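Long-range contacts in rRNA N-glycosidase (Bougainvillea spectabilis, PDB 3CTK), which is a ribosome-inactivating protein, here a single chain that combines a mixed beta sheet with a largely helical body: residues A[56-64]-A[71-79]; A[117-128]-A[150-161]. All coordinates share one frame; numbering follows the deposited sequence. Where two conformers were deposited one is given.

Contact 1 (A[56-64]-A[71-79]); sequences SKKTVKVAI and VVGYQDKWD
Val60 and Tyr74 meet across two antiparallel strands of a beta hairpin. Val60 CG1 lies 3.4 Å from Tyr74 CD2, set obliquely to the ring. CG of Tyr74 stands between its backbone N and carbonyl carbon (chi1 62°), and the far end of the side chain leads away from strand 59-64. Val62 and Tyr74 form a non-hydrogen-bonded pair. On the same face, Val62 CG1 packs 3.6 Å from Val71 CG1. The other methyl of Val71, CG2, lies 3.9 Å from Ile64 CG1 and also near Val62 CG1. Lys61 and Gln75 share the other face as a hydrogen-bonded pair. Their side chains run side by side in the same direction, with Lys61 CD 3.7 Å from Gln75 NE2. Lys61 N donates to Gln75 O at 3.0 Å, and Gln75 N returns a bond to Lys61 O. Further along, Ala63 N donates to Gly73 O and Val72 N to Ala63 O. The hairpin lies in the middle of the mixed sheet, between strands 47-53 and 81-88. Helix 149-168 packs on the face of Tyr74 and Val71. Leu98 and Phe99 lie against the face of Ala63 and Gln75.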
loop_
_atom_site.group_PDB
_atom_site.type_symbol
_atom_site.label_atom_id
_atom_site.label_comp_id
_atom_site.label_asym_id
_atom_site.label_seq_id
_atom_site.Cartn_x
_atom_site.Cartn_y
_atom_site.Cartn_z
ATOM N N SER A 56 14.116 16.021 5.846
ATOM C CA SER A 56 14.239 16.746 7.106
ATOM C C SER A 56 14.711 15.799 8.211
ATOM O O SER A 56 14.718 16.156 9.391
ATOM C CB SER A 56 12.903 17.386 7.492
ATOM O OG SER A 56 11.886 16.412 7.610
ATOM N N LYS A 57 15.077 14.582 7.816
ATOM C CA LYS A 57 15.604 13.580 8.739
ATOM C C LYS A 57 14.622 12.958 9.730
ATOM O O LYS A 57 15.023 12.500 10.802
ATOM C CB LYS A 57 16.790 14.182 9.499
ATOM C CG LYS A 57 17.889 14.714 8.582
ATOM C CD LYS A 57 18.798 15.689 9.315
ATOM C CE LYS A 57 18.047 16.961 9.678
ATOM N NZ LYS A 57 18.857 17.881 10.518
ATOM N N LYS A 58 13.341 12.941 9.381
ATOM C CA LYS A 58 12.340 12.338 10.249
ATOM C C LYS A 58 11.925 11.008 9.625
ATOM O O LYS A 58 11.741 10.911 8.410
ATOM C CB LYS A 58 11.135 13.270 10.403
ATOM C CG LYS A 58 11.507 14.612 11.025
ATOM C CD LYS A 58 10.316 15.541 11.189
ATOM C CE LYS A 58 10.748 16.854 11.830
ATOM N NZ LYS A 58 9.604 17.780 12.041
ATOM N N THR A 59 11.799 9.977 10.451
ATOM C CA THR A 59 11.427 8.662 9.951
ATOM C C THR A 59 10.149 8.116 10.569
ATOM O O THR A 59 9.865 8.329 11.750
ATOM C CB THR A 59 12.547 7.620 10.216
ATOM O OG1 THR A 59 13.768 8.048 9.606
ATOM C CG2 THR A 59 12.161 6.255 9.649
ATOM N N VAL A 60 9.376 7.414 9.750
ATOM C CA VAL A 60 8.157 6.771 10.209
ATOM C C VAL A 60 8.274 5.321 9.752
ATOM O O VAL A 60 8.560 5.063 8.587
ATOM C CB VAL A 60 6.904 7.407 9.569
ATOM C CG1 VAL A 60 5.656 6.633 9.975
ATOM C CG2 VAL A 60 6.784 8.865 9.995
ATOM N N LYS A 61 8.107 4.384 10.681
ATOM C CA LYS A 61 8.189 2.963 10.361
ATOM C C LYS A 61 6.774 2.446 10.146
ATOM O O LYS A 61 6.017 2.288 11.099
ATOM C CB LYS A 61 8.835 2.180 11.508
ATOM C CG LYS A 61 10.289 2.515 11.801
ATOM C CD LYS A 61 10.735 1.776 13.063
ATOM C CE LYS A 61 12.195 1.362 13.014
ATOM N NZ LYS A 61 13.130 2.517 13.109
ATOM N N VAL A 62 6.423 2.178 8.893
ATOM C CA VAL A 62 5.083 1.705 8.550
ATOM C C VAL A 62 5.002 0.180 8.514
ATOM O O VAL A 62 5.805 -0.480 7.856
ATOM C CB VAL A 62 4.664 2.274 7.178
ATOM C CG1 VAL A 62 3.222 1.889 6.861
ATOM C CG2 VAL A 62 4.831 3.790 7.179
ATOM N N ALA A 63 4.020 -0.374 9.216
ATOM C CA ALA A 63 3.840 -1.822 9.267
ATOM C C ALA A 63 2.814 -2.300 8.247
ATOM O O ALA A 63 1.710 -1.761 8.167
ATOM C CB ALA A 63 3.408 -2.242 10.668
ATOM N N ILE A 64 3.187 -3.319 7.479
ATOM C CA ILE A 64 2.311 -3.886 6.458
ATOM C C ILE A 64 2.081 -5.383 6.690
ATOM O O ILE A 64 3.025 -6.139 6.918
ATOM C CB ILE A 64 2.912 -3.678 5.045
ATOM C CG1 ILE A 64 2.934 -2.182 4.712
ATOM C CG2 ILE A 64 2.108 -4.463 4.000
ATOM C CD1 ILE A 64 3.547 -1.856 3.362
ATOM N N VAL A 71 -1.786 -1.761 5.263
ATOM C CA VAL A 71 -0.994 -0.998 6.220
ATOM C C VAL A 71 -1.841 -1.069 7.493
ATOM O O VAL A 71 -3.052 -0.849 7.439
ATOM C CB VAL A 71 -0.829 0.474 5.775
ATOM C CG1 VAL A 71 -0.346 1.331 6.946
ATOM C CG2 VAL A 71 0.178 0.556 4.633
ATOM N N VAL A 72 -1.226 -1.402 8.625
ATOM C CA VAL A 72 -1.975 -1.508 9.877
ATOM C C VAL A 72 -1.633 -0.411 10.887
ATOM O O VAL A 72 -2.370 -0.195 11.851
ATOM C CB VAL A 72 -1.766 -2.894 10.547
ATOM C CG1 VAL A 72 -2.320 -3.995 9.654
ATOM C CG2 VAL A 72 -0.290 -3.128 10.819
ATOM N N GLY A 73 -0.524 0.286 10.656
ATOM C CA GLY A 73 -0.124 1.346 11.564
ATOM C C GLY A 73 1.306 1.768 11.313
ATOM O O GLY A 73 1.929 1.327 10.348
ATOM N N TYR A 74 1.833 2.633 12.171
ATOM C CA TYR A 74 3.204 3.096 12.021
ATOM C C TYR A 74 3.768 3.534 13.356
ATOM O O TYR A 74 3.041 3.667 14.342
ATOM C CB TYR A 74 3.274 4.277 11.045
ATOM C CG TYR A 74 2.496 5.500 11.496
ATOM C CD1 TYR A 74 1.145 5.647 11.179
ATOM C CD2 TYR A 74 3.105 6.495 12.267
ATOM C CE1 TYR A 74 0.416 6.753 11.618
ATOM C CE2 TYR A 74 2.383 7.607 12.715
ATOM C CZ TYR A 74 1.041 7.728 12.385
ATOM O OH TYR A 74 0.318 8.814 12.832
ATOM N N GLN A 75 5.074 3.748 13.385
ATOM C CA GLN A 75 5.735 4.209 14.592
ATOM C C GLN A 75 6.473 5.495 14.249
ATOM O O GLN A 75 7.229 5.548 13.277
ATOM C CB GLN A 75 6.731 3.164 15.097
ATOM C CG GLN A 75 7.473 3.575 16.365
ATOM C CD GLN A 75 8.559 2.589 16.744
ATOM O OE1 GLN A 75 8.286 1.535 17.319
ATOM N NE2 GLN A 75 9.800 2.922 16.409
ATOM N N ASP A 76 6.224 6.542 15.025
ATOM C CA ASP A 76 6.903 7.811 14.809
ATOM C C ASP A 76 7.488 8.220 16.155
ATOM O O ASP A 76 7.847 7.353 16.958
ATOM C CB ASP A 76 5.929 8.867 14.250
ATOM C CG ASP A 76 4.937 9.385 15.282
ATOM O OD1 ASP A 76 4.536 8.630 16.191
ATOM O OD2 ASP A 76 4.543 10.563 15.160
ATOM N N LYS A 77 7.601 9.518 16.408
ATOM C CA LYS A 77 8.151 9.964 17.681
ATOM C C LYS A 77 7.275 11.009 18.355
ATOM O O LYS A 77 6.537 11.738 17.698
ATOM C CB LYS A 77 9.553 10.550 17.483
ATOM C CG LYS A 77 10.477 9.698 16.635
ATOM C CD LYS A 77 11.791 9.419 17.340
ATOM C CE LYS A 77 11.870 7.978 17.804
ATOM N NZ LYS A 77 13.162 7.673 18.479
ATOM N N TRP A 78 7.345 11.047 19.679
ATOM C CA TRP A 78 6.619 12.034 20.467
ATOM C C TRP A 78 7.388 12.268 21.756
ATOM O O TRP A 78 7.645 11.335 22.514
ATOM C CB TRP A 78 5.194 11.591 20.809
ATOM C CG TRP A 78 4.585 12.492 21.857
ATOM C CD1 TRP A 78 4.518 12.256 23.203
ATOM C CD2 TRP A 78 4.079 13.822 21.661
ATOM N NE1 TRP A 78 4.009 13.356 23.856
ATOM C CE2 TRP A 78 3.731 14.330 22.935
ATOM C CE3 TRP A 78 3.889 14.633 20.533
ATOM C CZ2 TRP A 78 3.205 15.615 23.113
ATOM C CZ3 TRP A 78 3.364 15.915 20.712
ATOM C CH2 TRP A 78 3.028 16.390 21.995
ATOM N N ASP A 79 7.764 13.520 21.986
ATOM C CA ASP A 79 8.502 13.893 23.184
ATOM C C ASP A 79 9.809 13.110 23.305
ATOM O O ASP A 79 10.211 12.715 24.399
ATOM C CB ASP A 79 7.630 13.659 24.422
ATOM C CG ASP A 79 8.247 14.221 25.684
ATOM O OD1 ASP A 79 8.605 15.417 25.681
ATOM O OD2 ASP A 79 8.369 13.473 26.677
HETATM O O HOH W 1 10.258 6.258 13.534
#

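Contact 2 (A[117-128]-A[150-161]); sequences LVNAAKVDRKDL and QEIAKFFLIVIQ
Knobs-into-holes packing joins the end of helix 114-121 to helix 149-168, within the helical body of the ribosome-inactivating fold. Leu117 is one knob, set among Ala153, Phe156, Leu157 and Ile160. Leu117 CB is 3.6 Å from Leu157 CD2, the two leucines sliding past each other in opposite directions. Leu117 CD1 meets Ile160 CD1 tip to tip at 3.7 Å. The second knob is Ala121, held by Gln150, Ala153, Lys154 and Leu157. Ala120 CB is 3.7 Å from Ala153 CB. These small side chains are consistent with the close approach of the axes of segments 117-121 and 150-161, 7.8 Å. Gln150 has CG anti to its backbone N (chi1 174°) and an extended chain. This brings Gln150 NE2 to the helix end, where it donates to Ala121 O at 3.2 Å. This bond is nearly straight at hydrogen (166°), but the donor stands above the carbonyl plane. After the helix the chain turns at Lys122, with positive phi. Leu128 then returns to the long helix, Leu128 CD2 lying 3.6 Å from Leu157 CB and 3.7 Å from Ile158 CG1. Arg125 forms a salt bridge with Glu195 of helix 189-196. Helix 132-142 packs on Phe155, and strand 70-78 meets Phe156 and Ile160.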
loop_
_atom_site.group_PDB
_atom_site.type_symbol
_atom_site.label_atom_id
_atom_site.label_comp_id
_atom_site.label_asym_id
_atom_site.label_seq_id
_atom_site.Cartn_x
_atom_site.Cartn_y
_atom_site.Cartn_z
ATOM N N LEU A 117 -11.111 6.367 5.651
ATOM C CA LEU A 117 -9.970 7.271 5.562
ATOM C C LEU A 117 -10.325 8.595 4.895
ATOM O O LEU A 117 -9.923 9.658 5.369
ATOM C CB LEU A 117 -8.814 6.616 4.796
ATOM C CG LEU A 117 -8.032 5.507 5.509
ATOM C CD1 LEU A 117 -7.030 4.889 4.546
ATOM C CD2 LEU A 117 -7.316 6.088 6.725
ATOM N N VAL A 118 -11.064 8.545 3.790
ATOM C CA VAL A 118 -11.429 9.784 3.106
ATOM C C VAL A 118 -12.386 10.609 3.966
ATOM O O VAL A 118 -12.340 11.841 3.946
ATOM C CB VAL A 118 -12.081 9.520 1.721
ATOM C CG1 VAL A 118 -11.106 8.766 0.827
ATOM C CG2 VAL A 118 -13.377 8.752 1.879
ATOM N N ASN A 119 -13.242 9.931 4.727
ATOM C CA ASN A 119 -14.186 10.632 5.597
ATOM C C ASN A 119 -13.446 11.378 6.704
ATOM O O ASN A 119 -13.869 12.454 7.131
ATOM C CB ASN A 119 -15.183 9.652 6.224
ATOM C CG ASN A 119 -16.279 9.236 5.257
ATOM O OD1 ASN A 119 -16.359 9.744 4.136
ATOM N ND2 ASN A 119 -17.135 8.314 5.692
ATOM N N ALA A 120 -12.343 10.804 7.169
ATOM C CA ALA A 120 -11.558 11.427 8.229
ATOM C C ALA A 120 -10.653 12.522 7.670
ATOM O O ALA A 120 -10.461 13.566 8.298
ATOM C CB ALA A 120 -10.724 10.366 8.956
ATOM N N ALA A 121 -10.109 12.286 6.481
ATOM C CA ALA A 121 -9.217 13.251 5.836
ATOM C C ALA A 121 -10.001 14.427 5.257
ATOM O O ALA A 121 -9.468 15.529 5.113
ATOM C CB ALA A 121 -8.421 12.561 4.726
ATOM N N LYS A 122 -11.265 14.168 4.930
ATOM C CA LYS A 122 -12.177 15.154 4.358
ATOM C C LYS A 122 -11.824 15.502 2.917
ATOM O O LYS A 122 -12.193 16.562 2.407
ATOM C CB LYS A 122 -12.220 16.416 5.230
ATOM C CG LYS A 122 -12.663 16.123 6.662
ATOM C CD LYS A 122 -13.155 17.375 7.373
ATOM C CE LYS A 122 -13.683 17.046 8.758
ATOM N NZ LYS A 122 -14.344 18.227 9.389
ATOM N N VAL A 123 -11.108 14.591 2.268
ATOM C CA VAL A 123 -10.701 14.764 0.879
ATOM C C VAL A 123 -10.679 13.390 0.218
ATOM O O VAL A 123 -10.163 12.427 0.783
ATOM C CB VAL A 123 -9.296 15.413 0.768
ATOM C CG1 VAL A 123 -8.253 14.524 1.418
ATOM C CG2 VAL A 123 -8.951 15.661 -0.703
ATOM N N ASP A 124 -11.250 13.299 -0.978
ATOM C CA ASP A 124 -11.292 12.026 -1.684
ATOM C C ASP A 124 -9.994 11.729 -2.437
ATOM O O ASP A 124 -9.236 12.643 -2.773
ATOM C CB ASP A 124 -12.474 12.008 -2.651
ATOM C CG ASP A 124 -13.352 10.788 -2.462
ATOM O OD1 ASP A 124 -12.850 9.656 -2.650
ATOM O OD2 ASP A 124 -14.538 10.960 -2.115
ATOM N N ARG A 125 -9.747 10.447 -2.701
ATOM C CA ARG A 125 -8.538 10.020 -3.403
ATOM C C ARG A 125 -8.269 10.770 -4.706
ATOM O O ARG A 125 -7.128 11.128 -4.998
ATOM C CB ARG A 125 -8.600 8.519 -3.707
ATOM C CG ARG A 125 -8.334 7.605 -2.524
ATOM C CD ARG A 125 -8.475 6.145 -2.946
ATOM N NE ARG A 125 -9.874 5.757 -3.098
ATOM C CZ ARG A 125 -10.290 4.653 -3.714
ATOM N NH1 ARG A 125 -9.415 3.813 -4.254
ATOM N NH2 ARG A 125 -11.587 4.381 -3.773
ATOM N N LYS A 126 -9.315 11.005 -5.489
ATOM C CA LYS A 126 -9.151 11.689 -6.767
ATOM C C LYS A 126 -8.651 13.126 -6.638
ATOM O O LYS A 126 -8.101 13.676 -7.594
ATOM C CB LYS A 126 -10.466 11.676 -7.549
ATOM C CG LYS A 126 -11.544 12.578 -6.974
ATOM C CD LYS A 126 -12.797 12.549 -7.833
ATOM C CE LYS A 126 -13.845 13.514 -7.306
ATOM N NZ LYS A 126 -14.274 13.170 -5.924
ATOM N N ASP A 127 -8.832 13.729 -5.463
ATOM C CA ASP A 127 -8.405 15.110 -5.235
ATOM C C ASP A 127 -7.140 15.270 -4.395
ATOM O O ASP A 127 -6.660 16.389 -4.206
ATOM C CB ASP A 127 -9.531 15.911 -4.568
ATOM C CG ASP A 127 -10.809 15.898 -5.374
ATOM O OD1 ASP A 127 -10.731 16.124 -6.597
ATOM O OD2 ASP A 127 -11.890 15.672 -4.787
ATOM N N LEU A 128 -6.601 14.166 -3.889
ATOM C CA LEU A 128 -5.400 14.229 -3.061
ATOM C C LEU A 128 -4.133 13.951 -3.865
ATOM O O LEU A 128 -3.965 12.868 -4.425
ATOM C CB LEU A 128 -5.508 13.230 -1.904
ATOM C CG LEU A 128 -4.388 13.280 -0.862
ATOM C CD1 LEU A 128 -4.382 14.645 -0.184
ATOM C CD2 LEU A 128 -4.597 12.181 0.172
ATOM N N GLN A 150 -7.504 13.991 11.189
ATOM C CA GLN A 150 -7.561 14.422 9.797
ATOM C C GLN A 150 -6.210 14.372 9.087
ATOM O O GLN A 150 -6.111 13.869 7.965
ATOM C CB GLN A 150 -8.147 15.833 9.702
ATOM C CG GLN A 150 -8.121 16.424 8.304
ATOM C CD GLN A 150 -8.862 17.746 8.216
ATOM O OE1 GLN A 150 -8.860 18.534 9.159
ATOM N NE2 GLN A 150 -9.483 18.000 7.072
ATOM N N GLU A 151 -5.171 14.885 9.735
ATOM C CA GLU A 151 -3.844 14.889 9.135
ATOM C C GLU A 151 -3.278 13.481 8.987
ATOM O O GLU A 151 -2.615 13.171 7.993
ATOM C CB GLU A 151 -2.890 15.751 9.962
ATOM C CG GLU A 151 -3.229 17.229 9.914
ATOM C CD GLU A 151 -3.226 17.769 8.499
ATOM O OE1 GLU A 151 -2.162 17.713 7.847
ATOM O OE2 GLU A 151 -4.287 18.243 8.038
ATOM N N ILE A 152 -3.540 12.632 9.975
ATOM C CA ILE A 152 -3.052 11.261 9.936
ATOM C C ILE A 152 -3.756 10.474 8.829
ATOM O O ILE A 152 -3.139 9.639 8.166
ATOM C CB ILE A 152 -3.246 10.570 11.303
ATOM C CG1 ILE A 152 -2.331 11.236 12.336
ATOM C CG2 ILE A 152 -2.917 9.088 11.200
ATOM C CD1 ILE A 152 -2.582 10.802 13.778
ATOM N N ALA A 153 -5.041 10.743 8.621
ATOM C CA ALA A 153 -5.773 10.048 7.568
ATOM C C ALA A 153 -5.172 10.413 6.210
ATOM O O ALA A 153 -5.080 9.570 5.316
ATOM C CB ALA A 153 -7.261 10.419 7.609
ATOM N N LYS A 154 -4.757 11.668 6.053
ATOM C CA LYS A 154 -4.159 12.108 4.793
ATOM C C LYS A 154 -2.852 11.357 4.555
ATOM O O LYS A 154 -2.563 10.935 3.438
ATOM C CB LYS A 154 -3.901 13.615 4.819
ATOM C CG LYS A 154 -5.174 14.453 4.765
ATOM C CD LYS A 154 -4.893 15.948 4.861
ATOM C CE LYS A 154 -4.118 16.462 3.657
ATOM N NZ LYS A 154 -2.756 15.861 3.538
ATOM N N PHE A 155 -2.061 11.194 5.610
ATOM C CA PHE A 155 -0.802 10.467 5.499
ATOM C C PHE A 155 -1.072 9.033 5.032
ATOM O O PHE A 155 -0.422 8.539 4.107
ATOM C CB PHE A 155 -0.084 10.438 6.852
ATOM C CG PHE A 155 1.002 9.404 6.936
ATOM C CD1 PHE A 155 2.164 9.528 6.179
ATOM C CD2 PHE A 155 0.846 8.282 7.747
ATOM C CE1 PHE A 155 3.151 8.550 6.225
ATOM C CE2 PHE A 155 1.833 7.295 7.799
ATOM C CZ PHE A 155 2.986 7.428 7.037
ATOM N N PHE A 156 -2.030 8.365 5.668
ATOM C CA PHE A 156 -2.348 6.991 5.287
ATOM C C PHE A 156 -2.778 6.898 3.826
ATOM O O PHE A 156 -2.335 6.011 3.104
ATOM C CB PHE A 156 -3.441 6.407 6.194
ATOM C CG PHE A 156 -2.922 5.868 7.502
ATOM C CD1 PHE A 156 -3.354 6.396 8.715
ATOM C CD2 PHE A 156 -1.997 4.826 7.519
ATOM C CE1 PHE A 156 -2.877 5.896 9.924
ATOM C CE2 PHE A 156 -1.512 4.318 8.723
ATOM C CZ PHE A 156 -1.953 4.854 9.929
ATOM N N LEU A 157 -3.634 7.813 3.387
ATOM C CA LEU A 157 -4.094 7.790 2.001
ATOM C C LEU A 157 -2.930 7.882 1.026
ATOM O O LEU A 157 -2.893 7.171 0.020
ATOM C CB LEU A 157 -5.082 8.938 1.744
ATOM C CG LEU A 157 -6.460 8.753 2.387
ATOM C CD1 LEU A 157 -7.285 10.026 2.265
ATOM C CD2 LEU A 157 -7.165 7.587 1.713
ATOM N N ILE A 158 -1.974 8.754 1.325
ATOM C CA ILE A 158 -0.823 8.924 0.447
ATOM C C ILE A 158 0.121 7.724 0.484
ATOM O O ILE A 158 0.472 7.174 -0.561
ATOM C CB ILE A 158 -0.044 10.215 0.801
ATOM C CG1 ILE A 158 -0.962 11.430 0.606
ATOM C CG2 ILE A 158 1.208 10.334 -0.072
ATOM C CD1 ILE A 158 -0.369 12.748 1.078
ATOM N N VAL A 159 0.509 7.294 1.680
ATOM C CA VAL A 159 1.441 6.175 1.790
ATOM C C VAL A 159 0.867 4.837 1.316
ATOM O O VAL A 159 1.586 4.026 0.724
ATOM C CB VAL A 159 1.979 6.037 3.240
ATOM C CG1 VAL A 159 0.984 5.289 4.116
ATOM C CG2 VAL A 159 3.332 5.330 3.222
ATOM N N ILE A 160 -0.418 4.600 1.556
ATOM C CA ILE A 160 -1.028 3.346 1.123
ATOM C C ILE A 160 -0.980 3.217 -0.400
ATOM O O ILE A 160 -0.677 2.148 -0.938
ATOM C CB ILE A 160 -2.500 3.235 1.600
ATOM C CG1 ILE A 160 -2.533 2.986 3.113
ATOM C CG2 ILE A 160 -3.209 2.117 0.854
ATOM C CD1 ILE A 160 -3.922 3.048 3.729
ATOM N N GLN A 161 -1.265 4.308 -1.101
ATOM C CA GLN A 161 -1.247 4.266 -2.557
ATOM C C GLN A 161 0.169 4.221 -3.141
ATOM O O GLN A 161 0.420 3.500 -4.108
ATOM C CB GLN A 161 -2.008 5.465 -3.121
ATOM C CG GLN A 161 -3.446 5.562 -2.634
ATOM C CD GLN A 161 -4.203 6.676 -3.327
ATOM O OE1 GLN A 161 -4.589 6.545 -4.486
ATOM N NE2 GLN A 161 -4.401 7.786 -2.625
#

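From the N terminus, contact 1 comes first. It closes the short turn between strands 59-65 and 70-78 in the mixed sheet. The chain then passes through strand 81-88, helix 92-97 and strand 105-108 before contact 2 opens. Contact 2 closes a longer loop, which holds helix 132-142. The two contacts follow in series and neither nests nor crosses. The centres of contact 1 and contact 2 are about 16 Å apart, and the two touch in space. Tyr74 meets Phe155 edge-to-face and also packs on Phe156 and Ile152, while Val71 rests on Phe156. Helix 149-168 therefore lies between the hairpin and the segment 117-128, tying the sheet to the helical body.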